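PDB 3MYV: SusD superfamily protein from Bacteroides vulgatus, which probably binds polysaccharide at the outer membrane of the cell. Local coordinates for residues W76-L90 with K110-L124. Residues are numbered along the deposited sequence; the frame is centred on the assembly and turned at random.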
loop_
_atom_site.group_PDB
_atom_site.type_symbol
_atom_site.label_atom_id
_atom_site.label_comp_id
_atom_site.label_asym_id
_atom_site.label_seq_id
_atom_site.Cartn_x
_atom_site.Cartn_y
_atom_site.Cartn_z
ATOM N N TRP A 76 -14.124 -1.855 0.231
ATOM C CA TRP A 76 -15.068 -0.813 0.675
ATOM C C TRP A 76 -15.416 -1.009 2.133
ATOM O O TRP A 76 -15.191 -0.123 2.957
ATOM C CB TRP A 76 -16.371 -0.849 -0.133
ATOM C CG TRP A 76 -17.471 0.097 0.333
ATOM C CD1 TRP A 76 -18.413 -0.156 1.295
ATOM C CD2 TRP A 76 -17.799 1.389 -0.206
ATOM N NE1 TRP A 76 -19.270 0.909 1.416
ATOM C CE2 TRP A 76 -18.935 1.863 0.496
ATOM C CE3 TRP A 76 -17.229 2.200 -1.183
ATOM C CZ2 TRP A 76 -19.536 3.114 0.226
ATOM C CZ3 TRP A 76 -17.829 3.447 -1.469
ATOM C CH2 TRP A 76 -18.959 3.894 -0.755
ATOM N N GLY A 77 -16.033 -2.149 2.436
ATOM C CA GLY A 77 -16.572 -2.383 3.772
ATOM C C GLY A 77 -15.601 -2.316 4.934
ATOM O O GLY A 77 -15.921 -1.773 6.005
ATOM N N ARG A 78 -14.431 -2.907 4.780
ATOM C CA ARG A 78 -13.524 -3.020 5.913
ATOM C C ARG A 78 -12.888 -1.667 6.288
ATOM O O ARG A 78 -12.918 -1.301 7.457
ATOM C CB ARG A 78 -12.481 -4.139 5.704
ATOM C CG ARG A 78 -11.543 -4.361 6.889
ATOM C CD ARG A 78 -12.255 -4.537 8.186
ATOM N NE ARG A 78 -13.181 -5.639 8.075
ATOM C CZ ARG A 78 -12.891 -6.927 8.282
ATOM N NH1 ARG A 78 -11.699 -7.336 8.707
ATOM N NH2 ARG A 78 -13.850 -7.821 8.123
ATOM N N PRO A 79 -12.382 -0.881 5.305
ATOM C CA PRO A 79 -11.875 0.427 5.728
ATOM C C PRO A 79 -12.981 1.316 6.330
ATOM O O PRO A 79 -12.723 2.075 7.243
ATOM C CB PRO A 79 -11.355 1.042 4.422
ATOM C CG PRO A 79 -10.882 -0.149 3.674
ATOM C CD PRO A 79 -11.915 -1.219 3.951
ATOM N N PHE A 80 -14.211 1.208 5.837
ATOM C CA PHE A 80 -15.289 2.022 6.411
ATOM C C PHE A 80 -15.623 1.589 7.817
ATOM O O PHE A 80 -15.907 2.434 8.650
ATOM C CB PHE A 80 -16.555 2.034 5.557
ATOM C CG PHE A 80 -16.535 3.094 4.521
ATOM C CD1 PHE A 80 -16.403 4.424 4.877
ATOM C CD2 PHE A 80 -16.573 2.768 3.181
ATOM C CE1 PHE A 80 -16.383 5.421 3.908
ATOM C CE2 PHE A 80 -16.551 3.760 2.223
ATOM C CZ PHE A 80 -16.461 5.072 2.576
ATOM N N TYR A 81 -15.601 0.275 8.065
ATOM C CA TYR A 81 -15.862 -0.257 9.379
ATOM C C TYR A 81 -14.796 0.238 10.360
ATOM O O TYR A 81 -15.109 0.666 11.464
ATOM C CB TYR A 81 -15.925 -1.806 9.348
ATOM C CG TYR A 81 -16.405 -2.394 10.663
ATOM C CD1 TYR A 81 -15.513 -2.640 11.712
ATOM C CD2 TYR A 81 -17.752 -2.662 10.875
ATOM C CE1 TYR A 81 -15.940 -3.144 12.908
ATOM C CE2 TYR A 81 -18.193 -3.174 12.095
ATOM C CZ TYR A 81 -17.276 -3.406 13.098
ATOM O OH TYR A 81 -17.687 -3.904 14.296
ATOM N N ILE A 82 -13.545 0.192 9.943
ATOM C CA ILE A 82 -12.455 0.654 10.777
ATOM C C ILE A 82 -12.586 2.149 11.082
ATOM O O ILE A 82 -12.379 2.577 12.227
ATOM C CB ILE A 82 -11.086 0.314 10.150
ATOM C CG1 ILE A 82 -10.865 -1.206 10.076
ATOM C CG2 ILE A 82 -9.932 0.949 10.963
ATOM C CD1 ILE A 82 -9.729 -1.631 9.100
ATOM N N LEU A 83 -12.940 2.938 10.072
ATOM C CA LEU A 83 -13.153 4.375 10.261
ATOM C C LEU A 83 -14.227 4.672 11.317
ATOM O O LEU A 83 -14.066 5.548 12.135
ATOM C CB LEU A 83 -13.551 5.017 8.924
ATOM C CG LEU A 83 -12.382 5.326 7.972
ATOM C CD1 LEU A 83 -12.845 5.510 6.519
ATOM C CD2 LEU A 83 -11.596 6.580 8.430
ATOM N N ARG A 84 -15.326 3.931 11.292
ATOM C CA ARG A 84 -16.352 4.085 12.300
ATOM C C ARG A 84 -15.813 3.780 13.682
ATOM O O ARG A 84 -16.068 4.552 14.622
ATOM C CB ARG A 84 -17.544 3.138 12.033
ATOM C CG ARG A 84 -18.586 3.145 13.178
ATOM C CD ARG A 84 -19.448 1.893 13.173
ATOM N NE ARG A 84 -20.594 2.068 12.295
ATOM N N GLU A 85 -15.121 2.646 13.839
ATOM C CA GLU A 85 -14.576 2.277 15.177
ATOM C C GLU A 85 -13.519 3.295 15.640
ATOM O O GLU A 85 -13.453 3.660 16.845
ATOM C CB GLU A 85 -13.983 0.850 15.199
ATOM C CG GLU A 85 -14.966 -0.273 14.912
ATOM C CD GLU A 85 -16.057 -0.382 15.952
ATOM O OE1 GLU A 85 -15.732 -0.599 17.127
ATOM O OE2 GLU A 85 -17.241 -0.243 15.599
ATOM N N ALA A 86 -12.721 3.782 14.693
ATOM C CA ALA A 86 -11.682 4.767 14.997
ATOM C C ALA A 86 -12.295 6.075 15.519
ATOM O O ALA A 86 -11.817 6.659 16.497
ATOM C CB ALA A 86 -10.829 5.040 13.771
ATOM N N TRP A 87 -13.342 6.542 14.853
ATOM C CA TRP A 87 -14.011 7.770 15.301
ATOM C C TRP A 87 -14.706 7.585 16.651
ATOM O O TRP A 87 -14.795 8.536 17.418
ATOM C CB TRP A 87 -14.977 8.311 14.233
ATOM C CG TRP A 87 -14.265 9.189 13.264
ATOM C CD1 TRP A 87 -13.827 8.851 12.016
ATOM C CD2 TRP A 87 -13.886 10.561 13.463
ATOM N NE1 TRP A 87 -13.204 9.926 11.427
ATOM C CE2 TRP A 87 -13.213 10.980 12.299
ATOM C CE3 TRP A 87 -14.034 11.467 14.521
ATOM C CZ2 TRP A 87 -12.718 12.283 12.145
ATOM C CZ3 TRP A 87 -13.529 12.752 14.373
ATOM C CH2 TRP A 87 -12.898 13.154 13.185
ATOM N N ASN A 88 -15.175 6.373 16.955
ATOM C CA ASN A 88 -15.726 6.093 18.297
ATOM C C ASN A 88 -14.654 6.276 19.374
ATOM O O ASN A 88 -14.936 6.817 20.456
ATOM C CB ASN A 88 -16.367 4.699 18.365
ATOM C CG ASN A 88 -17.686 4.635 17.595
ATOM O OD1 ASN A 88 -18.328 5.662 17.369
ATOM N ND2 ASN A 88 -18.099 3.434 17.210
ATOM N N ILE A 89 -13.419 5.904 19.042
ATOM C CA ILE A 89 -12.282 6.082 19.962
ATOM C C ILE A 89 -12.013 7.564 20.165
ATOM O O ILE A 89 -11.925 8.029 21.306
ATOM C CB ILE A 89 -11.020 5.351 19.454
ATOM C CG1 ILE A 89 -11.216 3.834 19.527
ATOM C CG2 ILE A 89 -9.773 5.791 20.216
ATOM C CD1 ILE A 89 -10.145 3.021 18.773
ATOM N N LEU A 90 -11.896 8.316 19.067
ATOM C CA LEU A 90 -11.594 9.744 19.165
ATOM C C LEU A 90 -12.681 10.455 19.970
ATOM O O LEU A 90 -12.376 11.299 20.813
ATOM C CB LEU A 90 -11.479 10.403 17.782
ATOM C CG LEU A 90 -10.301 10.005 16.881
ATOM C CD1 LEU A 90 -10.237 10.912 15.628
ATOM C CD2 LEU A 90 -8.982 10.052 17.662
ATOM N N LYS A 110 -4.230 8.738 20.650
ATOM C CA LYS A 110 -5.079 9.619 19.842
ATOM C C LYS A 110 -4.446 9.845 18.451
ATOM O O LYS A 110 -5.114 9.678 17.423
ATOM C CB LYS A 110 -5.294 10.949 20.534
ATOM C CG LYS A 110 -6.046 11.982 19.696
ATOM C CD LYS A 110 -6.268 13.299 20.462
ATOM C CE LYS A 110 -6.748 14.411 19.516
ATOM N NZ LYS A 110 -6.996 15.713 20.235
ATOM N N GLY A 111 -3.168 10.205 18.432
ATOM C CA GLY A 111 -2.441 10.403 17.173
ATOM C C GLY A 111 -2.436 9.169 16.294
ATOM O O GLY A 111 -2.620 9.240 15.056
ATOM N N GLU A 112 -2.238 8.023 16.934
ATOM C CA GLU A 112 -2.151 6.761 16.213
ATOM C C GLU A 112 -3.504 6.432 15.591
ATOM O O GLU A 112 -3.570 5.999 14.456
ATOM C CB GLU A 112 -1.691 5.632 17.149
ATOM C CG GLU A 112 -1.506 4.307 16.439
ATOM C CD GLU A 112 -1.103 3.150 17.346
ATOM O OE1 GLU A 112 -0.901 3.359 18.568
ATOM O OE2 GLU A 112 -0.996 2.010 16.819
ATOM N N THR A 113 -4.577 6.656 16.348
ATOM C CA THR A 113 -5.943 6.490 15.835
ATOM C C THR A 113 -6.199 7.386 14.616
ATOM O O THR A 113 -6.794 6.962 13.627
ATOM C CB THR A 113 -6.978 6.780 16.937
ATOM O OG1 THR A 113 -6.741 5.911 18.060
ATOM C CG2 THR A 113 -8.425 6.600 16.410
HETATM N N MSE A 114 -5.727 8.623 14.667
HETATM C CA MSE A 114 -5.840 9.515 13.530
HETATM C C MSE A 114 -5.033 8.994 12.347
HETATM O O MSE A 114 -5.456 9.174 11.208
HETATM C CB MSE A 114 -5.418 10.943 13.895
HETATM C CG MSE A 114 -6.310 11.606 14.942
HETATM SE SE MSE A 114 -5.543 13.253 15.646
HETATM C CE MSE A 114 -5.711 14.336 14.095
ATOM N N ALA A 115 -3.867 8.393 12.596
ATOM C CA ALA A 115 -3.052 7.810 11.502
ATOM C C ALA A 115 -3.823 6.661 10.810
ATOM O O ALA A 115 -3.832 6.559 9.585
ATOM C CB ALA A 115 -1.688 7.314 12.059
ATOM N N VAL A 116 -4.452 5.798 11.609
ATOM C CA VAL A 116 -5.331 4.733 11.087
ATOM C C VAL A 116 -6.454 5.308 10.204
ATOM O O VAL A 116 -6.678 4.860 9.075
ATOM C CB VAL A 116 -5.870 3.822 12.219
ATOM C CG1 VAL A 116 -6.869 2.791 11.653
ATOM C CG2 VAL A 116 -4.689 3.088 12.955
ATOM N N ILE A 117 -7.101 6.361 10.678
ATOM C CA ILE A 117 -8.164 7.020 9.916
ATOM C C ILE A 117 -7.652 7.544 8.581
ATOM O O ILE A 117 -8.258 7.336 7.537
ATOM C CB ILE A 117 -8.802 8.161 10.770
ATOM C CG1 ILE A 117 -9.657 7.536 11.881
ATOM C CG2 ILE A 117 -9.577 9.165 9.880
ATOM C CD1 ILE A 117 -10.055 8.519 13.046
ATOM N N ALA A 118 -6.486 8.179 8.613
ATOM C CA ALA A 118 -5.879 8.705 7.409
ATOM C C ALA A 118 -5.544 7.580 6.407
ATOM O O ALA A 118 -5.823 7.707 5.243
ATOM C CB ALA A 118 -4.601 9.530 7.770
ATOM N N LEU A 119 -4.973 6.471 6.871
ATOM C CA LEU A 119 -4.671 5.353 5.978
ATOM C C LEU A 119 -5.929 4.764 5.317
ATOM O O LEU A 119 -5.979 4.588 4.085
ATOM C CB LEU A 119 -3.923 4.264 6.754
ATOM C CG LEU A 119 -3.511 3.028 5.966
ATOM C CD1 LEU A 119 -2.712 3.439 4.720
ATOM C CD2 LEU A 119 -2.687 2.101 6.866
ATOM N N CYS A 120 -6.959 4.523 6.127
ATOM C CA CYS A 120 -8.209 3.973 5.631
ATOM C C CYS A 120 -8.824 4.903 4.592
ATOM O O CYS A 120 -9.208 4.480 3.490
ATOM C CB CYS A 120 -9.194 3.787 6.773
ATOM S SG CYS A 120 -8.766 2.404 7.858
ATOM N N GLN A 121 -8.925 6.177 4.932
ATOM C CA GLN A 121 -9.537 7.114 3.976
ATOM C C GLN A 121 -8.708 7.236 2.708
ATOM O O GLN A 121 -9.260 7.382 1.588
ATOM C CB GLN A 121 -9.791 8.466 4.625
ATOM C CG GLN A 121 -10.732 9.358 3.756
ATOM C CD GLN A 121 -12.181 8.883 3.794
ATOM O OE1 GLN A 121 -12.777 8.793 4.877
ATOM N NE2 GLN A 121 -12.782 8.655 2.601
ATOM N N PHE A 122 -7.381 7.184 2.848
ATOM C CA PHE A 122 -6.483 7.263 1.680
ATOM C C PHE A 122 -6.707 6.093 0.732
ATOM O O PHE A 122 -6.872 6.281 -0.472
ATOM C CB PHE A 122 -5.013 7.349 2.128
ATOM C CG PHE A 122 -4.002 7.228 0.994
ATOM C CD1 PHE A 122 -3.928 8.194 -0.002
ATOM C CD2 PHE A 122 -3.082 6.195 0.969
ATOM C CE1 PHE A 122 -2.980 8.089 -1.028
ATOM C CE2 PHE A 122 -2.126 6.098 -0.040
ATOM C CZ PHE A 122 -2.077 7.059 -1.039
ATOM N N ASP A 123 -6.761 4.886 1.290
ATOM C CA ASP A 123 -7.022 3.697 0.496
ATOM C C ASP A 123 -8.378 3.765 -0.215
ATOM O O ASP A 123 -8.460 3.541 -1.434
ATOM C CB ASP A 123 -6.880 2.453 1.365
ATOM C CG ASP A 123 -5.409 2.128 1.679
ATOM O OD1 ASP A 123 -4.525 2.588 0.914
ATOM O OD2 ASP A 123 -5.144 1.434 2.693
ATOM N N LEU A 124 -9.421 4.168 0.508
ATOM C CA LEU A 124 -10.730 4.404 -0.128
ATOM C C LEU A 124 -10.660 5.408 -1.267
ATOM O O LEU A 124 -11.342 5.237 -2.287
ATOM C CB LEU A 124 -11.784 4.862 0.880
ATOM C CG LEU A 124 -12.267 3.778 1.853
ATOM C CD1 LEU A 124 -12.963 4.403 3.100
ATOM C CD2 LEU A 124 -13.174 2.752 1.154
#
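Leu124 carries CG anti to its own carbonyl carbon (chi1 -72°), Phe80 has chi1 -87°, which swings its ring toward the partner helix, and with these torsions a methyl of one lies against the ring of the other: Leu124 CD1 stands over the centre of the Phe80 face, 3.6 Å from the centroid, a CH-pi contact. Pro79 CB rests against Leu124 CG, 3.9 Å away, and Leu124 CD1 also reaches Leu83 CD1 tip to tip. Within its own segment Phe80 sets CE2 over the Trp76 indole, while Ala142 and Pro143 of strand 140-143 also touch its ring. Replacing Phe80 by an alanine is likely to leave Leu124 CD1 without its aromatic face and the Trp76 indole without the ring edge that rests on it. Farther along, Ile117 fits as a knob among Leu83, Ala86, Trp87 and Leu90. Its CG1 presses on Ala86 CB at 3.3 Å, tighter than usual for two carbons, and its CD1 sits over the five-membered ring of Trp87, 3.9 Å from the centroid. Trp87 NE1 is satisfied by Ile145 O. In return Leu83 enters a hole formed by Ile117, Cys120, Gln121 and Leu124, and Leu90 one formed by Lys110, Thr113, Met114 and Ile117. With axes 9.1 Å apart at 152°, this is knobs-into-holes packing of an antiparallel helix pair, consistent with the TPR-like helical part of SusD-family proteins.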